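Local coordinates for protein acyl-CoA dehydrogenase (Mycobacterium thermoresistibile, PDB 3NF4) that probably catalyses the FAD-dependent alpha,beta-dehydrogenation of acyl-CoA thioesters, as members of the acyl-CoA dehydrogenase family do, at residues 32-37 against 50-55. Residues are numbered along the deposited sequence; the frame is centred on the assembly and turned at random.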
loop_
_atom_site.group_PDB
_atom_site.type_symbol
_atom_site.label_atom_id
_atom_site.label_comp_id
_atom_site.label_asym_id
_atom_site.label_seq_id
_atom_site.Cartn_x
_atom_site.Cartn_y
_atom_site.Cartn_z
ATOM N N ASP A 32 11.613 23.424 -24.385
ATOM C CA ASP A 32 12.997 23.586 -23.922
ATOM C C ASP A 32 13.554 25.018 -24.127
ATOM O O ASP A 32 14.439 25.447 -23.384
ATOM C CB ASP A 32 13.923 22.524 -24.549
ATOM C CG ASP A 32 13.811 21.147 -23.852
ATOM O OD1 ASP A 32 13.289 21.055 -22.699
ATOM O OD2 ASP A 32 14.257 20.142 -24.461
ATOM N N LYS A 33 13.016 25.742 -25.114
ATOM C CA LYS A 33 13.480 27.097 -25.433
ATOM C C LYS A 33 12.732 28.188 -24.673
ATOM O O LYS A 33 13.323 29.170 -24.245
ATOM C CB LYS A 33 13.381 27.372 -26.941
ATOM C CG LYS A 33 13.702 28.815 -27.319
ATOM C CD LYS A 33 13.778 29.032 -28.820
ATOM C CE LYS A 33 14.172 30.485 -29.099
ATOM N NZ LYS A 33 14.235 30.805 -30.555
ATOM N N VAL A 34 11.428 28.015 -24.525
ATOM C CA VAL A 34 10.585 29.041 -23.941
ATOM C C VAL A 34 10.228 28.801 -22.482
ATOM O O VAL A 34 10.303 29.734 -21.699
ATOM C CB VAL A 34 9.338 29.296 -24.823
ATOM C CG1 VAL A 34 8.255 30.065 -24.087
ATOM C CG2 VAL A 34 9.759 30.052 -26.082
ATOM N N LEU A 35 9.863 27.567 -22.113
ATOM C CA LEU A 35 9.423 27.249 -20.734
ATOM C C LEU A 35 10.545 26.930 -19.749
ATOM O O LEU A 35 10.601 27.521 -18.688
ATOM C CB LEU A 35 8.391 26.119 -20.724
ATOM C CG LEU A 35 7.221 26.245 -21.703
ATOM C CD1 LEU A 35 6.389 24.954 -21.725
ATOM C CD2 LEU A 35 6.372 27.482 -21.408
ATOM N N ASP A 36 11.436 26.006 -20.114
ATOM C CA ASP A 36 12.505 25.509 -19.226
ATOM C C ASP A 36 13.474 26.541 -18.600
ATOM O O ASP A 36 13.858 26.374 -17.444
ATOM C CB ASP A 36 13.303 24.405 -19.927
ATOM C CG ASP A 36 14.353 23.758 -19.015
ATOM O OD1 ASP A 36 15.554 23.836 -19.339
ATOM O OD2 ASP A 36 13.988 23.181 -17.957
ATOM N N PRO A 37 13.886 27.593 -19.351
ATOM C CA PRO A 37 14.909 28.491 -18.801
ATOM C C PRO A 37 14.407 29.515 -17.781
ATOM O O PRO A 37 15.227 30.110 -17.077
ATOM C CB PRO A 37 15.441 29.249 -20.035
ATOM C CG PRO A 37 14.854 28.569 -21.244
ATOM C CD PRO A 37 13.576 27.922 -20.755
ATOM N N GLU A 50 4.522 36.536 -18.863
ATOM C CA GLU A 50 4.113 37.331 -20.009
ATOM C C GLU A 50 4.752 36.793 -21.287
ATOM O O GLU A 50 5.933 36.442 -21.299
ATOM C CB GLU A 50 4.517 38.786 -19.788
ATOM C CG GLU A 50 3.384 39.785 -20.021
ATOM C CD GLU A 50 2.241 39.615 -19.015
ATOM O OE1 GLU A 50 2.445 39.880 -17.796
ATOM O OE2 GLU A 50 1.133 39.220 -19.455
ATOM N N GLY A 51 3.951 36.695 -22.343
ATOM C CA GLY A 51 4.455 36.337 -23.673
ATOM C C GLY A 51 4.431 34.858 -24.008
ATOM O O GLY A 51 4.448 34.478 -25.187
ATOM N N VAL A 52 4.393 34.029 -22.962
ATOM C CA VAL A 52 4.470 32.577 -23.079
ATOM C C VAL A 52 3.269 31.932 -23.813
ATOM O O VAL A 52 3.463 31.155 -24.726
ATOM C CB VAL A 52 4.732 31.937 -21.687
ATOM C CG1 VAL A 52 4.449 30.444 -21.694
ATOM C CG2 VAL A 52 6.157 32.212 -21.244
ATOM N N PHE A 53 2.043 32.252 -23.413
ATOM C CA PHE A 53 0.853 31.691 -24.073
ATOM C C PHE A 53 0.669 32.189 -25.513
ATOM O O PHE A 53 0.060 31.497 -26.336
ATOM C CB PHE A 53 -0.419 31.930 -23.252
ATOM C CG PHE A 53 -0.485 31.112 -21.967
ATOM C CD1 PHE A 53 -0.892 29.789 -21.990
ATOM C CD2 PHE A 53 -0.142 31.683 -20.742
ATOM C CE1 PHE A 53 -0.950 29.048 -20.836
ATOM C CE2 PHE A 53 -0.184 30.944 -19.573
ATOM C CZ PHE A 53 -0.593 29.620 -19.615
ATOM N N GLU A 54 1.190 33.389 -25.799
ATOM C CA GLU A 54 1.198 33.971 -27.142
ATOM C C GLU A 54 2.100 33.152 -28.087
ATOM O O GLU A 54 1.727 32.898 -29.233
ATOM C CB GLU A 54 1.615 35.457 -27.084
ATOM N N GLN A 55 3.260 32.719 -27.580
ATOM C CA GLN A 55 4.214 31.885 -28.330
ATOM C C GLN A 55 3.772 30.440 -28.605
ATOM O O GLN A 55 4.134 29.881 -29.650
ATOM C CB GLN A 55 5.586 31.867 -27.641
ATOM C CG GLN A 55 6.376 33.181 -27.746
ATOM C CD GLN A 55 7.824 33.030 -27.316
ATOM O OE1 GLN A 55 8.646 32.454 -28.038
ATOM N NE2 GLN A 55 8.144 33.545 -26.136
#
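Val34 and Leu35, near the end of helix 18-35, pack against Val52 and Gln55 in the first turn of helix 52-57. The apolar part is carried by methyl groups. Leu35 reaches Val52 with one branch, CD2, which lies 3.5 Å from Val52 CG1; the leucine's CB does not aim at the other helix, but its CD2 end comes nearer. Val34 and Val52 pass alongside each other in opposite senses, with Val34 CG1 and Val52 CG2 4.1 Å apart. At Val52, chi1 of 165° sets CG1 anti to the backbone N and CG2 anti to the carbonyl carbon, which splays the branches, CG1 to Leu35 and CG2 to Val34. Val34 and Val52 also give the closest backbone approach, CA to CA 7.1 Å.

The second part is van der Waals contact between amide and methyl. Gln55 points its CB toward helix 18-35 and extends beyond CG, bringing its carboxamide to Val34. Val34 CG2 sits over the amide face, off centre, 3.3 Å from Gln55 OE1 and 3.8 Å from Gln55 CD, with NE2 scarcely farther. Gln55 N donates to the carbonyl O of the N-cap residue Gly51 (3.2 Å), closing the first helical turn.

Around this patch, Trp91 touches Leu35 and Ile38 touches Val52, while Asp32 pairs with Arg90 and Asp36 with Arg356 in salt bridges. Helix 39-45 lies in the connection between the two helices. Leu35 and Val52 are buried, Gln55 is exposed, and partly exposed Val34 gives the largest share of the interface. With no directional bond between the segments, the fit of methyls and amide face probably sets how these N-terminal-domain helices pack here.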